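Local coordinates for protein prolyl-tRNA synthetase (Naegleria fowleri, PDB 6UYH) that probably attaches proline to its cognate tRNA in an ATP-dependent reaction, as a class II aminoacyl-tRNA synthetase, and binds the inhibitor halofuginone together with an ATP analogue, at residues 194-197 with 202-205; 210-215 with 472-477; 222-227 with 233-238. One frame throughout, in Å; residues are numbered along the deposited sequence.

Contact 1. Residues 194-197 with 202-205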
# COMPACT_ATOMS: atom_id res chain seq x y z
N VAL A 194 10.92 -13.93 -6.93
CA VAL A 194 10.46 -13.56 -5.59
C VAL A 194 10.65 -14.72 -4.64
O VAL A 194 11.26 -14.58 -3.57
CB VAL A 194 8.98 -13.11 -5.61
CG1 VAL A 194 8.45 -12.97 -4.16
CG2 VAL A 194 8.82 -11.77 -6.36
N TYR A 195 10.14 -15.90 -5.00
CA TYR A 195 10.25 -17.03 -4.10
C TYR A 195 11.71 -17.41 -3.87
O TYR A 195 12.14 -17.57 -2.72
CB TYR A 195 9.46 -18.21 -4.65
CG TYR A 195 8.01 -18.16 -4.27
CD1 TYR A 195 7.03 -17.79 -5.19
CD2 TYR A 195 7.62 -18.45 -2.96
CE1 TYR A 195 5.69 -17.74 -4.82
CE2 TYR A 195 6.29 -18.40 -2.58
CZ TYR A 195 5.33 -18.05 -3.51
OH TYR A 195 4.01 -18.00 -3.12
N GLU A 196 12.50 -17.52 -4.94
CA GLU A 196 13.84 -18.09 -4.79
C GLU A 196 14.84 -17.05 -4.27
O GLU A 196 15.60 -17.33 -3.35
CB GLU A 196 14.31 -18.71 -6.11
CG GLU A 196 13.43 -19.93 -6.49
CD GLU A 196 14.13 -20.95 -7.38
OE1 GLU A 196 15.29 -20.73 -7.76
OE2 GLU A 196 13.49 -21.98 -7.68
N GLU A 197 14.83 -15.84 -4.84
CA GLU A 197 15.85 -14.85 -4.49
C GLU A 197 15.52 -14.07 -3.22
O GLU A 197 16.43 -13.66 -2.51
CB GLU A 197 16.07 -13.87 -5.66
CG GLU A 197 16.68 -14.53 -6.89
CD GLU A 197 16.77 -13.59 -8.10
OE1 GLU A 197 16.85 -14.11 -9.23
OE2 GLU A 197 16.76 -12.35 -7.93
N PRO A 202 12.11 -22.84 -3.26
CA PRO A 202 12.19 -23.31 -4.65
C PRO A 202 10.81 -23.49 -5.25
O PRO A 202 9.83 -23.77 -4.55
CB PRO A 202 12.92 -24.66 -4.52
CG PRO A 202 12.47 -25.17 -3.18
CD PRO A 202 12.37 -23.92 -2.30
N VAL A 203 10.74 -23.34 -6.58
CA VAL A 203 9.46 -23.41 -7.28
C VAL A 203 9.58 -24.34 -8.47
O VAL A 203 10.67 -24.66 -8.95
CB VAL A 203 8.95 -22.03 -7.78
CG1 VAL A 203 8.87 -21.01 -6.66
CG2 VAL A 203 9.80 -21.52 -8.92
N ILE A 204 8.42 -24.77 -8.96
CA ILE A 204 8.29 -25.50 -10.22
C ILE A 204 7.31 -24.74 -11.09
O ILE A 204 6.17 -24.51 -10.68
CB ILE A 204 7.81 -26.94 -10.01
CG1 ILE A 204 8.80 -27.73 -9.15
CG2 ILE A 204 7.65 -27.62 -11.36
CD1 ILE A 204 8.25 -29.06 -8.69
N LYS A 205 7.75 -24.35 -12.28
CA LYS A 205 6.88 -23.66 -13.23
C LYS A 205 6.07 -24.67 -14.03
O LYS A 205 6.61 -25.66 -14.50
CB LYS A 205 7.70 -22.81 -14.19
CG LYS A 205 8.39 -21.61 -13.60
CD LYS A 205 9.28 -21.00 -14.67
CE LYS A 205 9.92 -19.69 -14.20
NZ LYS A 205 10.84 -19.18 -15.26
O HOH W 1 12.88 -23.13 -10.02
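Val203 sets its CG1 methyl against the root of the Tyr195 side chain, 3.5 Å from Tyr195 CB, and this is the close-packed part of the contact. The methyl lies obliquely to the phenol ring, near CG and CD1, and the two side chains cross at about a right angle. With chi1 at -85°, Tyr195 turns CG away from its own carbonyl carbon, and the ring runs on past Val203 until the hydroxyl is hydrogen-bonded to the carbonyl oxygen of Gly236.

The other half is polar and less closely packed, with a long bond and a bridging water. Glu196 reaches over to the loop with an extended chain beyond CG (chi2 -154°), and its OE2 accepts the backbone N-H of Val203 through the anti lone pair. At 3.3 Å from Val203 N to Glu196 OE2 the bond is long, but it is fairly straight, 154° at the hydrogen. Water 1 donates to Glu196 OE2 at 2.7 Å and to Val203 O at 2.9 Å, so one carboxylate oxygen holds the N-H of Val203 directly and its carbonyl through the water. Arg410 forms a salt bridge with the same OE2, which would probably favour the charged carboxylate. Pro202 meets this group through its CA, 3.6 Å from Glu196 OE2.

The contact brings the C-terminal part of helix 177-198 back against the loop that leads into strand 204-207, a few residues later in the chain. Strand 219-227 packs against Tyr195 and Val203 through Val223 and Thr225, while helix 391-415 packs on Pro202 through Ala409, Arg410 and Met413.

Contact 2. Residues 210-215 with 472-477; sequences ENEKFA and AAKSLC. With HFG (7-bromo-6-chloro-3-{3-[(2R,3S)-3-hydroxypiperidin-2-yl]-2-oxopropyl}quinazolin-4(3H)-one), chain D; EDO (1,2-ethanediol), chain P.
Glu212 and Ser475 bring the two backbones to 7.4 Å between their CA atoms, Glu212 lying in a loop whose residues 210-212 have helical torsions without the regular bonds, and Ser475 on strand 474-479. Side chains bridge this gap. Glu212 bends at chi2 (-70°) and lays its CG over the serine hydroxyl, 3.2 Å from Ser475 OG, while its carboxylate continues toward Lys474. There OE1 of Glu212 forms a salt bridge with Lys474 NZ at 3.3 Å, whose hydrogen-bond geometry is weak. The two chains cross at about a right angle, and Lys474 CE lies 3.7 Å from Glu212 OE1. The ammonium has a second partner in O2 of a 1,2-ethanediol, 3.0 Å from Lys474 NZ, a molecule probably taken up from the crystallisation liquor. Ser475 OG is engaged by Glu447 and Thr209, which hold the hydroxyl beside the Glu212 chain.

Further along the loop, Phe214 presents a ring face to halofuginone: C3' of the inhibitor sits over the ring centre, 3.7 Å above its plane. At the rim, Phe214 CE2 comes within 3.4 Å of the quinazolinone oxygen O11. The strand carries a classic beta bulge, Leu476 and Cys477 both facing Leu508. The arrangement joins a loop of the class II catalytic core that gives Phe214 to the inhibitor pocket to the C-terminal domain of prolyl-tRNA synthetase.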
# COMPACT_ATOMS: atom_id res chain seq x y z
N GLU A 210 -7.03 -28.03 -17.56
CA GLU A 210 -8.27 -27.34 -17.91
C GLU A 210 -9.16 -27.15 -16.68
O GLU A 210 -9.83 -26.11 -16.55
CB GLU A 210 -9.01 -28.10 -19.01
CG GLU A 210 -8.29 -28.07 -20.36
CD GLU A 210 -8.05 -26.65 -20.85
OE1 GLU A 210 -9.01 -25.86 -20.88
OE2 GLU A 210 -6.89 -26.33 -21.20
N ASN A 211 -9.16 -28.12 -15.77
CA ASN A 211 -10.03 -28.01 -14.60
C ASN A 211 -9.53 -26.97 -13.61
O ASN A 211 -10.34 -26.34 -12.92
CB ASN A 211 -10.16 -29.38 -13.91
CG ASN A 211 -10.94 -29.31 -12.61
OD1 ASN A 211 -12.12 -28.99 -12.60
ND2 ASN A 211 -10.27 -29.63 -11.50
N GLU A 212 -8.22 -26.77 -13.51
CA GLU A 212 -7.67 -25.87 -12.52
C GLU A 212 -7.39 -24.47 -13.04
O GLU A 212 -7.20 -23.56 -12.24
CB GLU A 212 -6.37 -26.45 -11.93
CG GLU A 212 -6.61 -27.65 -11.02
CD GLU A 212 -7.28 -27.26 -9.72
OE1 GLU A 212 -6.95 -26.18 -9.18
OE2 GLU A 212 -8.14 -28.03 -9.24
N LYS A 213 -7.38 -24.27 -14.36
CA LYS A 213 -7.06 -22.95 -14.87
C LYS A 213 -8.22 -21.98 -14.63
O LYS A 213 -9.36 -22.38 -14.38
CB LYS A 213 -6.73 -23.01 -16.36
CG LYS A 213 -7.94 -23.08 -17.26
CD LYS A 213 -7.56 -22.86 -18.72
CE LYS A 213 -8.78 -22.94 -19.63
NZ LYS A 213 -9.86 -21.98 -19.25
N PHE A 214 -7.91 -20.69 -14.72
CA PHE A 214 -8.94 -19.65 -14.64
C PHE A 214 -9.92 -19.82 -15.80
O PHE A 214 -9.52 -19.85 -16.97
CB PHE A 214 -8.25 -18.28 -14.67
CG PHE A 214 -9.19 -17.10 -14.58
CD1 PHE A 214 -8.85 -15.90 -15.19
CD2 PHE A 214 -10.38 -17.17 -13.88
CE1 PHE A 214 -9.68 -14.79 -15.10
CE2 PHE A 214 -11.22 -16.07 -13.79
CZ PHE A 214 -10.87 -14.88 -14.40
N ALA A 215 -11.21 -19.93 -15.47
CA ALA A 215 -12.22 -20.14 -16.50
C ALA A 215 -12.22 -19.04 -17.55
O ALA A 215 -12.61 -19.27 -18.70
CB ALA A 215 -13.60 -20.26 -15.86
N ALA A 472 -7.00 -36.17 -0.81
CA ALA A 472 -7.14 -36.34 -2.25
C ALA A 472 -5.99 -35.68 -2.99
O ALA A 472 -5.47 -34.63 -2.58
CB ALA A 472 -8.46 -35.76 -2.73
N ALA A 473 -5.60 -36.29 -4.10
CA ALA A 473 -4.60 -35.70 -4.98
C ALA A 473 -5.29 -34.84 -6.01
O ALA A 473 -6.32 -35.22 -6.57
CB ALA A 473 -3.78 -36.79 -5.68
N LYS A 474 -4.74 -33.66 -6.27
CA LYS A 474 -5.26 -32.85 -7.35
C LYS A 474 -4.12 -32.48 -8.29
O LYS A 474 -2.94 -32.69 -7.99
CB LYS A 474 -5.98 -31.60 -6.84
CG LYS A 474 -5.09 -30.60 -6.19
CD LYS A 474 -5.96 -29.47 -5.62
CE LYS A 474 -5.69 -28.13 -6.28
NZ LYS A 474 -6.80 -27.18 -5.99
N SER A 475 -4.48 -31.98 -9.47
CA SER A 475 -3.45 -31.58 -10.41
C SER A 475 -2.78 -30.32 -9.88
O SER A 475 -3.45 -29.40 -9.39
CB SER A 475 -4.02 -31.35 -11.80
OG SER A 475 -4.81 -30.18 -11.81
N LEU A 476 -1.46 -30.31 -9.92
CA LEU A 476 -0.70 -29.15 -9.48
C LEU A 476 -0.28 -28.32 -10.68
O LEU A 476 -0.65 -27.15 -10.80
CB LEU A 476 0.50 -29.63 -8.64
CG LEU A 476 0.08 -30.56 -7.49
CD1 LEU A 476 1.31 -31.09 -6.75
CD2 LEU A 476 -0.92 -29.88 -6.54
N CYS A 477 0.42 -28.93 -11.63
CA CYS A 477 0.71 -28.27 -12.89
C CYS A 477 1.22 -29.33 -13.86
O CYS A 477 1.60 -30.43 -13.47
CB CYS A 477 1.76 -27.18 -12.73
SG CYS A 477 3.39 -27.82 -12.32
O4' HFG D . -8.88 -13.80 -9.55
C21 HFG D . -8.85 -14.64 -10.42
C3' HFG D . -8.05 -14.43 -11.69
C2' HFG D . -6.85 -13.48 -11.58
N1' HFG D . -7.25 -12.09 -11.33
C6' HFG D . -6.11 -11.17 -11.38
C5' HFG D . -5.06 -11.52 -10.36
C4' HFG D . -4.63 -12.99 -10.51
C39 HFG D . -5.84 -13.91 -10.51
O7' HFG D . -5.42 -15.25 -10.74
C1' HFG D . -9.63 -15.95 -10.30
N3 HFG D . -10.74 -15.84 -9.36
C4 HFG D . -11.82 -15.04 -9.73
O11 HFG D . -11.86 -14.50 -10.82
C10 HFG D . -12.84 -14.91 -8.68
C5 HFG D . -13.99 -14.15 -8.92
C2 HFG D . -10.67 -16.44 -8.13
N1 HFG D . -11.53 -16.33 -7.19
C9 HFG D . -12.65 -15.53 -7.45
C8 HFG D . -13.58 -15.35 -6.43
C7 HFG D . -14.70 -14.57 -6.67
BR1 HFG D . -15.89 -14.25 -5.23
C6 HFG D . -14.92 -14.00 -7.91
CL1 HFG D . -16.39 -13.14 -8.25
C1 EDO P . -11.21 -28.96 -4.80
O1 EDO P . -11.61 -28.53 -3.49
C2 EDO P . -10.13 -28.01 -5.30
O2 EDO P . -9.12 -27.91 -4.30

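Contact 3. Residues 222-227 with 233-238. With ANP (phosphoaminophosphonic acid-adenylate ester), chain C.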
# COMPACT_ATOMS: atom_id res chain seq x y z
N THR A 222 1.58 -21.25 -13.42
CA THR A 222 1.68 -21.19 -11.97
C THR A 222 3.12 -21.46 -11.55
O THR A 222 3.88 -22.10 -12.29
CB THR A 222 0.73 -22.23 -11.31
OG1 THR A 222 0.87 -22.20 -9.89
CG2 THR A 222 1.02 -23.64 -11.81
N VAL A 223 3.51 -20.96 -10.38
CA VAL A 223 4.70 -21.45 -9.68
C VAL A 223 4.21 -22.29 -8.51
O VAL A 223 3.51 -21.79 -7.62
CB VAL A 223 5.63 -20.32 -9.22
CG1 VAL A 223 6.43 -19.78 -10.42
CG2 VAL A 223 4.85 -19.17 -8.55
N GLU A 224 4.53 -23.57 -8.53
CA GLU A 224 4.16 -24.48 -7.45
C GLU A 224 5.26 -24.53 -6.41
O GLU A 224 6.45 -24.54 -6.75
CB GLU A 224 3.90 -25.88 -7.99
CG GLU A 224 2.68 -25.95 -8.90
CD GLU A 224 1.41 -25.60 -8.16
OE1 GLU A 224 1.08 -26.31 -7.18
OE2 GLU A 224 0.76 -24.60 -8.53
N THR A 225 4.86 -24.55 -5.14
CA THR A 225 5.78 -24.70 -4.01
C THR A 225 5.35 -25.91 -3.20
O THR A 225 4.27 -26.47 -3.41
CB THR A 225 5.80 -23.45 -3.12
OG1 THR A 225 4.51 -23.25 -2.54
CG2 THR A 225 6.20 -22.19 -3.92
N PHE A 226 6.22 -26.33 -2.29
CA PHE A 226 6.05 -27.63 -1.63
C PHE A 226 6.33 -27.54 -0.14
O PHE A 226 7.37 -27.02 0.26
CB PHE A 226 6.96 -28.68 -2.26
CG PHE A 226 6.85 -30.04 -1.64
CD1 PHE A 226 5.67 -30.78 -1.75
CD2 PHE A 226 7.93 -30.61 -0.98
CE1 PHE A 226 5.57 -32.06 -1.19
CE2 PHE A 226 7.84 -31.90 -0.44
CZ PHE A 226 6.65 -32.61 -0.55
N ILE A 227 5.41 -28.07 0.66
CA ILE A 227 5.56 -28.10 2.11
C ILE A 227 5.96 -29.53 2.49
O ILE A 227 5.12 -30.43 2.52
CB ILE A 227 4.28 -27.66 2.83
CG1 ILE A 227 3.77 -26.33 2.24
CG2 ILE A 227 4.54 -27.54 4.36
CD1 ILE A 227 4.80 -25.19 2.21
N ALA A 233 1.51 -29.45 -1.73
CA ALA A 233 1.88 -28.35 -2.59
C ALA A 233 1.07 -27.11 -2.23
O ALA A 233 -0.03 -27.20 -1.67
CB ALA A 233 1.65 -28.73 -4.06
N VAL A 234 1.63 -25.94 -2.56
CA VAL A 234 0.93 -24.67 -2.43
C VAL A 234 1.06 -23.93 -3.76
O VAL A 234 2.17 -23.71 -4.24
CB VAL A 234 1.49 -23.81 -1.28
CG1 VAL A 234 0.86 -22.41 -1.29
CG2 VAL A 234 1.27 -24.49 0.06
N GLN A 235 -0.08 -23.55 -4.34
CA GLN A 235 -0.08 -22.75 -5.55
C GLN A 235 0.43 -21.35 -5.21
O GLN A 235 -0.24 -20.59 -4.50
CB GLN A 235 -1.49 -22.72 -6.14
CG GLN A 235 -1.91 -24.04 -6.83
CD GLN A 235 -2.03 -25.24 -5.87
OE1 GLN A 235 -2.83 -25.22 -4.93
NE2 GLN A 235 -1.24 -26.28 -6.12
N GLY A 236 1.63 -21.02 -5.70
CA GLY A 236 2.34 -19.88 -5.16
C GLY A 236 2.10 -18.54 -5.82
O GLY A 236 2.48 -17.52 -5.25
N GLY A 237 1.48 -18.52 -7.00
CA GLY A 237 1.29 -17.29 -7.75
C GLY A 237 0.87 -17.67 -9.16
O GLY A 237 1.12 -18.80 -9.58
N THR A 238 0.22 -16.77 -9.88
CA THR A 238 -0.52 -17.17 -11.07
C THR A 238 -0.32 -16.15 -12.18
O THR A 238 -0.36 -14.95 -11.92
CB THR A 238 -2.00 -17.30 -10.74
OG1 THR A 238 -2.16 -18.08 -9.54
CG2 THR A 238 -2.72 -17.99 -11.85
PG ANP C . -6.83 -21.26 -4.66
O1G ANP C . -7.07 -22.65 -5.05
O2G ANP C . -8.16 -20.70 -4.00
O3G ANP C . -5.62 -21.28 -3.65
PB ANP C . -7.26 -19.19 -6.78
O1B ANP C . -7.58 -19.61 -8.14
O2B ANP C . -8.59 -18.85 -6.02
N3B ANP C . -6.41 -20.32 -5.94
PA ANP C . -6.25 -16.65 -7.73
O1A ANP C . -5.77 -17.00 -9.09
O2A ANP C . -7.59 -16.00 -7.79
O3A ANP C . -6.37 -17.92 -6.78
O5' ANP C . -5.27 -15.70 -6.88
C5' ANP C . -3.91 -15.32 -7.19
C4' ANP C . -3.03 -15.89 -6.11
O4' ANP C . -3.47 -15.41 -4.82
C3' ANP C . -3.12 -17.40 -6.00
O3' ANP C . -2.22 -18.02 -6.92
C2' ANP C . -2.72 -17.66 -4.55
O2' ANP C . -1.31 -17.82 -4.44
C1' ANP C . -3.23 -16.39 -3.83
N9 ANP C . -4.46 -16.60 -3.07
C8 ANP C . -5.65 -17.07 -3.55
N7 ANP C . -6.60 -17.15 -2.64
C5 ANP C . -5.98 -16.70 -1.48
C6 ANP C . -6.43 -16.54 -0.16
N6 ANP C . -7.69 -16.77 0.23
N1 ANP C . -5.55 -16.10 0.76
C2 ANP C . -4.30 -15.82 0.37
N3 ANP C . -3.76 -15.91 -0.85
C4 ANP C . -4.66 -16.36 -1.73
O HOH W 2 -1.30 -20.93 -8.65
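An antiparallel beta hairpin of the class II synthetase core, strands 219-227 and 232-243, brings Glu224 beside Gln235 and carries part of the nucleotide site on its second strand. Glu224 and Gln235 form a non-hydrogen-bonded pair, their side chains side by side and pointing the same way. Both chains bend at chi2, which brings the end groups together; carboxylate and amide lie nearly coplanar, 15° apart. Gln235 NE2 donates to the syn lone pair of Glu224 OE1 at 2.6 Å, with OE1 lying 23° out of the amide plane of Gln235. The other oxygen, OE2, takes the hydroxyl of Thr222 on its anti lone pair, so both carboxylate oxygens are gripped and the rotation of the group is fixed.

On the other face, Thr225 pairs with Val234 in a hydrogen-bonded pair. Val234 O accepts twice, from Thr225 N at 3.0 Å and from Thr225 OG1 at 2.9 Å, the two donors approaching opposite faces of the carbonyl plane. A chi1 of 63° swings OG1 back over the backbone, within reach of that oxygen. Beyond it, Ile227 CG1 rests on Val234 CG2, and Val278 of helix 274-283 packs on Thr225 and Val234.

Toward Thr222 the register slips by one residue in a beta bulge at Gly236 and Gly237. Gly236 N still donates to Val223 O at 2.8 Å, whereas the bond from Val223 N to Gly237 O is weak. On either side of these glycines the strand meets the ATP analogue. Its ribose O2' donates to Gln235 O, which also accepts from Arg274, and Thr238 OG1 lies 2.6 Å from the ribose O3' in a hydrogen bond.

How the contacts relate
Contact 1 and contact 3 touch, their centres about 9 Å apart: Val203 CB packs 4.0 Å from Val223 CB, and Ile204 O and Glu224 N lie 2.9 Å apart in a probable hydrogen bond, so strand 204-207 continues the sheet beside the hairpin. Contact 2 meets the hairpin from the C-terminal domain, where Leu476 CD1 packs 3.6 Å from Ala233 CB. Contacts 1 and 2 do not touch but reach neighbouring strands, 204-207 and 474-479; their centres are about 20 Å apart. Around the active site, contact 3 holds the nucleotide ribose and, like contact 2, contributes to the halofuginone pocket, through Thr238, while contact 1 brings the side chain of Tyr195 to about 5 Å from the ATP analogue.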